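Side-chain contacts in chromosomal replication initiator protein DnaA (Aquifex aeolicus, PDB 1L8Q), which probably binds the bacterial replication origin in its ATP-bound form to start assembly of the chromosomal replication initiation complex: residues E31-L36 with R64-I69; V234-N239 with E316-D321. All coordinates share one frame; numbering follows the deposited sequence.

Contact 1 of 2, residues E31-L36 with R64-I69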
loop_
_atom_site.group_PDB
_atom_site.type_symbol
_atom_site.label_atom_id
_atom_site.label_comp_id
_atom_site.label_asym_id
_atom_site.label_seq_id
_atom_site.Cartn_x
_atom_site.Cartn_y
_atom_site.Cartn_z
ATOM N N GLU A 31 22.475 12.423 -12.400
ATOM C CA GLU A 31 23.701 13.101 -12.762
ATOM C C GLU A 31 24.475 12.372 -13.846
ATOM O O GLU A 31 25.417 12.918 -14.411
ATOM C CB GLU A 31 24.575 13.324 -11.528
ATOM C CG GLU A 31 24.098 14.487 -10.671
ATOM C CD GLU A 31 23.554 15.644 -11.519
ATOM O OE1 GLU A 31 24.362 16.356 -12.179
ATOM O OE2 GLU A 31 22.314 15.836 -11.533
ATOM N N ASN A 32 24.086 11.135 -14.122
ATOM C CA ASN A 32 24.685 10.372 -15.194
ATOM C C ASN A 32 23.648 9.502 -15.905
ATOM O O ASN A 32 23.855 8.311 -16.125
ATOM C CB ASN A 32 25.862 9.538 -14.690
ATOM C CG ASN A 32 26.912 9.289 -15.788
ATOM O OD1 ASN A 32 26.589 8.815 -16.889
ATOM N ND2 ASN A 32 28.169 9.634 -15.495
ATOM N N LEU A 33 22.538 10.127 -16.280
ATOM C CA LEU A 33 21.432 9.444 -16.945
ATOM C C LEU A 33 21.831 8.308 -17.860
ATOM O O LEU A 33 22.644 8.482 -18.779
ATOM C CB LEU A 33 20.573 10.434 -17.719
ATOM C CG LEU A 33 19.498 11.146 -16.907
ATOM C CD1 LEU A 33 18.577 11.896 -17.846
ATOM C CD2 LEU A 33 18.714 10.141 -16.056
ATOM N N GLY A 34 21.232 7.144 -17.601
ATOM C CA GLY A 34 21.440 5.951 -18.393
ATOM C C GLY A 34 22.825 5.339 -18.361
ATOM O O GLY A 34 23.025 4.288 -18.940
ATOM N N SER A 35 23.774 5.954 -17.669
ATOM C CA SER A 35 25.138 5.449 -17.720
ATOM C C SER A 35 25.680 4.744 -16.477
ATOM O O SER A 35 26.672 4.017 -16.554
ATOM C CB SER A 35 26.083 6.570 -18.109
ATOM O OG SER A 35 25.451 7.432 -19.045
ATOM N N LEU A 36 25.055 4.974 -15.336
ATOM C CA LEU A 36 25.536 4.422 -14.089
ATOM C C LEU A 36 24.697 3.207 -13.691
ATOM O O LEU A 36 25.210 2.098 -13.503
ATOM C CB LEU A 36 25.417 5.485 -13.007
ATOM C CG LEU A 36 26.583 5.755 -12.064
ATOM C CD1 LEU A 36 26.059 6.428 -10.784
ATOM C CD2 LEU A 36 27.353 4.480 -11.743
ATOM N N ARG A 64 15.351 19.716 -16.826
ATOM C CA ARG A 64 16.702 19.796 -17.360
ATOM C C ARG A 64 16.693 19.729 -18.875
ATOM O O ARG A 64 17.717 19.978 -19.512
ATOM C CB ARG A 64 17.582 18.693 -16.778
ATOM C CG ARG A 64 18.247 19.077 -15.477
ATOM C CD ARG A 64 18.215 17.992 -14.417
ATOM N NE ARG A 64 19.370 17.106 -14.485
ATOM C CZ ARG A 64 20.172 16.863 -13.461
ATOM N NH1 ARG A 64 19.950 17.443 -12.284
ATOM N NH2 ARG A 64 21.200 16.044 -13.613
ATOM N N GLY A 65 15.536 19.385 -19.447
ATOM C CA GLY A 65 15.374 19.338 -20.891
ATOM C C GLY A 65 15.195 17.961 -21.518
ATOM O O GLY A 65 15.063 17.860 -22.743
ATOM N N TYR A 66 15.180 16.905 -20.698
ATOM C CA TYR A 66 15.053 15.540 -21.214
ATOM C C TYR A 66 13.618 15.165 -21.593
ATOM O O TYR A 66 12.661 15.669 -21.027
ATOM C CB TYR A 66 15.596 14.530 -20.199
ATOM C CG TYR A 66 17.079 14.629 -19.954
ATOM C CD1 TYR A 66 17.983 14.100 -20.859
ATOM C CD2 TYR A 66 17.576 15.245 -18.813
ATOM C CE1 TYR A 66 19.343 14.185 -20.641
ATOM C CE2 TYR A 66 18.931 15.336 -18.584
ATOM C CZ TYR A 66 19.815 14.806 -19.502
ATOM O OH TYR A 66 21.182 14.890 -19.293
ATOM N N ARG A 67 13.490 14.267 -22.556
ATOM C CA ARG A 67 12.205 13.749 -22.994
ATOM C C ARG A 67 11.803 12.613 -22.031
ATOM O O ARG A 67 12.549 11.639 -21.857
ATOM C CB ARG A 67 12.364 13.208 -24.414
ATOM C CG ARG A 67 11.211 13.504 -25.379
ATOM C CD ARG A 67 11.518 13.102 -26.828
ATOM N NE ARG A 67 10.557 13.654 -27.780
ATOM C CZ ARG A 67 10.872 14.535 -28.724
ATOM N NH1 ARG A 67 12.129 14.970 -28.839
ATOM N NH2 ARG A 67 9.932 14.986 -29.555
ATOM N N VAL A 68 10.636 12.730 -21.401
ATOM C CA VAL A 68 10.263 11.782 -20.354
ATOM C C VAL A 68 8.892 11.177 -20.535
ATOM O O VAL A 68 7.988 11.838 -20.967
ATOM C CB VAL A 68 10.241 12.482 -18.971
ATOM C CG1 VAL A 68 9.899 11.493 -17.864
ATOM C CG2 VAL A 68 11.552 13.177 -18.689
ATOM N N ILE A 69 8.735 9.913 -20.188
ATOM C CA ILE A 69 7.395 9.370 -20.084
ATOM C C ILE A 69 7.218 8.647 -18.759
ATOM O O ILE A 69 8.100 7.920 -18.301
ATOM C CB ILE A 69 7.023 8.445 -21.253
ATOM C CG1 ILE A 69 6.572 9.260 -22.453
ATOM C CG2 ILE A 69 5.825 7.616 -20.882
ATOM C CD1 ILE A 69 5.806 8.444 -23.488
#
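CD1 of Leu33 stands over one face of the Tyr66 ring, 3.4 Å from its centroid and only 6° off the ring normal, a CH-pi contact in which all six ring carbons lie at similar range. The two side chains approach from opposite directions. They meet at the surface of the AAA+ domain, between the loop after helix 20-31 and the turn after helix 50-63, where Gly65 closes a Schellman motif.

The second pair, Glu31 and Arg64, crosses at about a right angle. OE2 of Glu31 sits at the guanidinium edge of Arg64, near its plane, while the carboxylate plane is turned 72° from that of the guanidinium. Both N-H groups go to the one oxygen, OE2 of Glu31: NH2 of Arg64 gives it a nearly straight hydrogen bond (N-H...O 160°), and NH1 of Arg64 adds a weak, strongly bent one at 3.0 Å. A bend at chi2 brings the carboxylate of Glu31, whose CB starts away from residues 64-69, round to the arginine.

NH1 of Arg64 also meets Glu60 OE1, so one guanidinium is shared by two carboxylates. At this exposed position, the arginine would be expected to offset the two acidic charges.

Contact 2 of 2, residues V234-N239 with E316-D321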
loop_
_atom_site.group_PDB
_atom_site.type_symbol
_atom_site.label_atom_id
_atom_site.label_comp_id
_atom_site.label_asym_id
_atom_site.label_seq_id
_atom_site.Cartn_x
_atom_site.Cartn_y
_atom_site.Cartn_z
ATOM N N VAL A 234 -17.556 -8.815 22.438
ATOM C CA VAL A 234 -16.881 -9.887 23.134
ATOM C C VAL A 234 -17.768 -10.402 24.259
ATOM O O VAL A 234 -17.952 -11.609 24.401
ATOM C CB VAL A 234 -15.505 -9.459 23.664
ATOM C CG1 VAL A 234 -14.917 -10.547 24.567
ATOM C CG2 VAL A 234 -14.564 -9.173 22.501
ATOM N N GLU A 235 -18.336 -9.488 25.043
ATOM C CA GLU A 235 -19.284 -9.869 26.084
ATOM C C GLU A 235 -20.384 -10.721 25.461
ATOM O O GLU A 235 -20.837 -11.698 26.050
ATOM C CB GLU A 235 -19.943 -8.640 26.713
ATOM C CG GLU A 235 -19.066 -7.819 27.635
ATOM C CD GLU A 235 -19.748 -6.534 28.096
ATOM O OE1 GLU A 235 -20.811 -6.169 27.528
ATOM O OE2 GLU A 235 -19.221 -5.887 29.029
ATOM N N PHE A 236 -20.819 -10.333 24.267
ATOM C CA PHE A 236 -21.909 -11.031 23.601
ATOM C C PHE A 236 -21.548 -12.466 23.260
ATOM O O PHE A 236 -22.218 -13.397 23.695
ATOM C CB PHE A 236 -22.346 -10.286 22.350
ATOM C CG PHE A 236 -23.429 -10.970 21.606
ATOM C CD1 PHE A 236 -24.717 -10.985 22.101
ATOM C CD2 PHE A 236 -23.163 -11.616 20.411
ATOM C CE1 PHE A 236 -25.720 -11.627 21.424
ATOM C CE2 PHE A 236 -24.161 -12.256 19.727
ATOM C CZ PHE A 236 -25.445 -12.266 20.237
ATOM N N VAL A 237 -20.492 -12.644 22.473
ATOM C CA VAL A 237 -20.053 -13.976 22.087
ATOM C C VAL A 237 -19.932 -14.860 23.317
ATOM O O VAL A 237 -20.264 -16.048 23.280
ATOM C CB VAL A 237 -18.724 -13.931 21.332
ATOM C CG1 VAL A 237 -18.024 -15.280 21.389
ATOM C CG2 VAL A 237 -18.950 -13.477 19.887
ATOM N N ALA A 238 -19.488 -14.263 24.417
ATOM C CA ALA A 238 -19.368 -14.978 25.681
ATOM C C ALA A 238 -20.708 -15.552 26.117
ATOM O O ALA A 238 -20.969 -16.740 25.945
ATOM C CB ALA A 238 -18.817 -14.056 26.759
ATOM N N ASN A 239 -21.554 -14.694 26.678
ATOM C CA ASN A 239 -22.862 -15.099 27.187
ATOM C C ASN A 239 -23.597 -16.114 26.308
ATOM O O ASN A 239 -24.462 -16.840 26.796
ATOM C CB ASN A 239 -23.744 -13.873 27.434
ATOM C CG ASN A 239 -23.044 -12.816 28.266
ATOM O OD1 ASN A 239 -22.370 -13.127 29.250
ATOM N ND2 ASN A 239 -23.192 -11.556 27.868
ATOM N N GLU A 316 -24.843 -12.153 14.165
ATOM C CA GLU A 316 -24.636 -10.845 13.564
ATOM C C GLU A 316 -25.812 -9.938 13.857
ATOM O O GLU A 316 -25.639 -8.797 14.270
ATOM C CB GLU A 316 -24.459 -10.978 12.051
ATOM C CG GLU A 316 -23.149 -11.613 11.625
ATOM C CD GLU A 316 -23.090 -11.853 10.132
ATOM O OE1 GLU A 316 -24.149 -11.772 9.477
ATOM O OE2 GLU A 316 -21.987 -12.116 9.612
ATOM N N LYS A 317 -27.015 -10.458 13.653
ATOM C CA LYS A 317 -28.228 -9.673 13.842
ATOM C C LYS A 317 -28.445 -9.290 15.305
ATOM O O LYS A 317 -28.781 -8.152 15.621
ATOM C CB LYS A 317 -29.441 -10.418 13.274
ATOM C CG LYS A 317 -29.402 -10.563 11.744
ATOM C CD LYS A 317 -30.329 -11.668 11.244
ATOM C CE LYS A 317 -30.274 -11.792 9.715
ATOM N NZ LYS A 317 -28.864 -11.776 9.196
ATOM N N GLN A 318 -28.237 -10.239 16.200
ATOM C CA GLN A 318 -28.374 -9.949 17.615
ATOM C C GLN A 318 -27.353 -8.893 18.048
ATOM O O GLN A 318 -27.718 -7.868 18.630
ATOM C CB GLN A 318 -28.241 -11.225 18.439
ATOM C CG GLN A 318 -29.379 -12.206 18.216
ATOM C CD GLN A 318 -30.753 -11.611 18.536
ATOM O OE1 GLN A 318 -30.987 -11.128 19.648
ATOM N NE2 GLN A 318 -31.665 -11.668 17.570
ATOM N N ALA A 319 -26.080 -9.139 17.746
ATOM C CA ALA A 319 -25.030 -8.169 18.031
ATOM C C ALA A 319 -25.429 -6.768 17.561
ATOM O O ALA A 319 -25.264 -5.795 18.291
ATOM C CB ALA A 319 -23.728 -8.587 17.382
ATOM N N PHE A 320 -25.963 -6.665 16.350
ATOM C CA PHE A 320 -26.378 -5.365 15.831
ATOM C C PHE A 320 -27.427 -4.685 16.720
ATOM O O PHE A 320 -27.241 -3.554 17.170
ATOM C CB PHE A 320 -26.909 -5.498 14.411
ATOM C CG PHE A 320 -27.472 -4.231 13.857
ATOM C CD1 PHE A 320 -26.652 -3.304 13.261
ATOM C CD2 PHE A 320 -28.823 -3.973 13.925
ATOM C CE1 PHE A 320 -27.169 -2.151 12.730
ATOM C CE2 PHE A 320 -29.342 -2.821 13.409
ATOM C CZ PHE A 320 -28.514 -1.908 12.807
ATOM N N ASP A 321 -28.524 -5.385 16.965
ATOM C CA ASP A 321 -29.610 -4.857 17.779
ATOM C C ASP A 321 -29.175 -4.513 19.205
ATOM O O ASP A 321 -29.730 -3.606 19.828
ATOM C CB ASP A 321 -30.760 -5.870 17.848
ATOM C CG ASP A 321 -31.520 -5.994 16.539
ATOM O OD1 ASP A 321 -31.284 -5.183 15.616
ATOM O OD2 ASP A 321 -32.382 -6.876 16.349
#
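Within domain IV, which probably binds dsDNA, residues 234-239 of the long helix 216-241 meet residues 316-321 of the C-terminal helix 308-323 through Phe236. This side chain projects from the first helix toward the second, where it reaches Gln318 and Ala319. The backbones are closest at Phe236 and Ala319, whose CA atoms are 7.0 Å apart.

The far end of the ring does most of the touching. Phe236 CZ lies 3.5 Å from CB of Gln318, which it approaches obliquely, and Phe236 CE1 is a little farther from that same carbon. The backbone N of Ala319 stands over one ring face, 4.0 Å above the plane and displaced toward the rim. Nearer the root of the ring, Phe236 CD2 comes within 4.3 Å of the Ala319 methyl, CB. With CG opposite the backbone N (chi1 178°), Phe236 reaches from its helix to the other.

Gln318 contributes its aliphatic root to the contact. Its CB points toward the phenylalanine, but a bend at chi2 (-58°) carries the amide away, with its plane 31° from that of the ring. OE1 is hydrogen-bonded to Lys322 NZ, one turn further along the same helix. The contact itself is thus apolar packing, with the polar end of the glutamine directed elsewhere.

Helix 258-272 lies beside both partners: Val237 packs on its Ala260, Ile263 and Ala264, while Glu316 touches its Leu267. On helix 216-241, Val234 and Ala238 rest against the short helix 245-248.

Overall arrangement
The two contacts lie on opposite sides of the chain's centre, 61 Å apart between centres and about 46 Å between nearest atoms, and they do not touch. Both segments of contact 1 precede those of contact 2 in the sequence. Contact 1 belongs to the AAA+ domain, where it joins the loop after helix 20-31 to the turn leading from helix 50-63 into strand 68-72, an outermost strand of the five-stranded parallel sheet. Contact 2 belongs to the all-helical domain IV and pairs helix 216-241 with helix 308-323. Sharing no helix or strand, each lies within its own domain: contact 1 in the nucleotide-binding AAA+ domain, contact 2 in the domain thought to bind DNA.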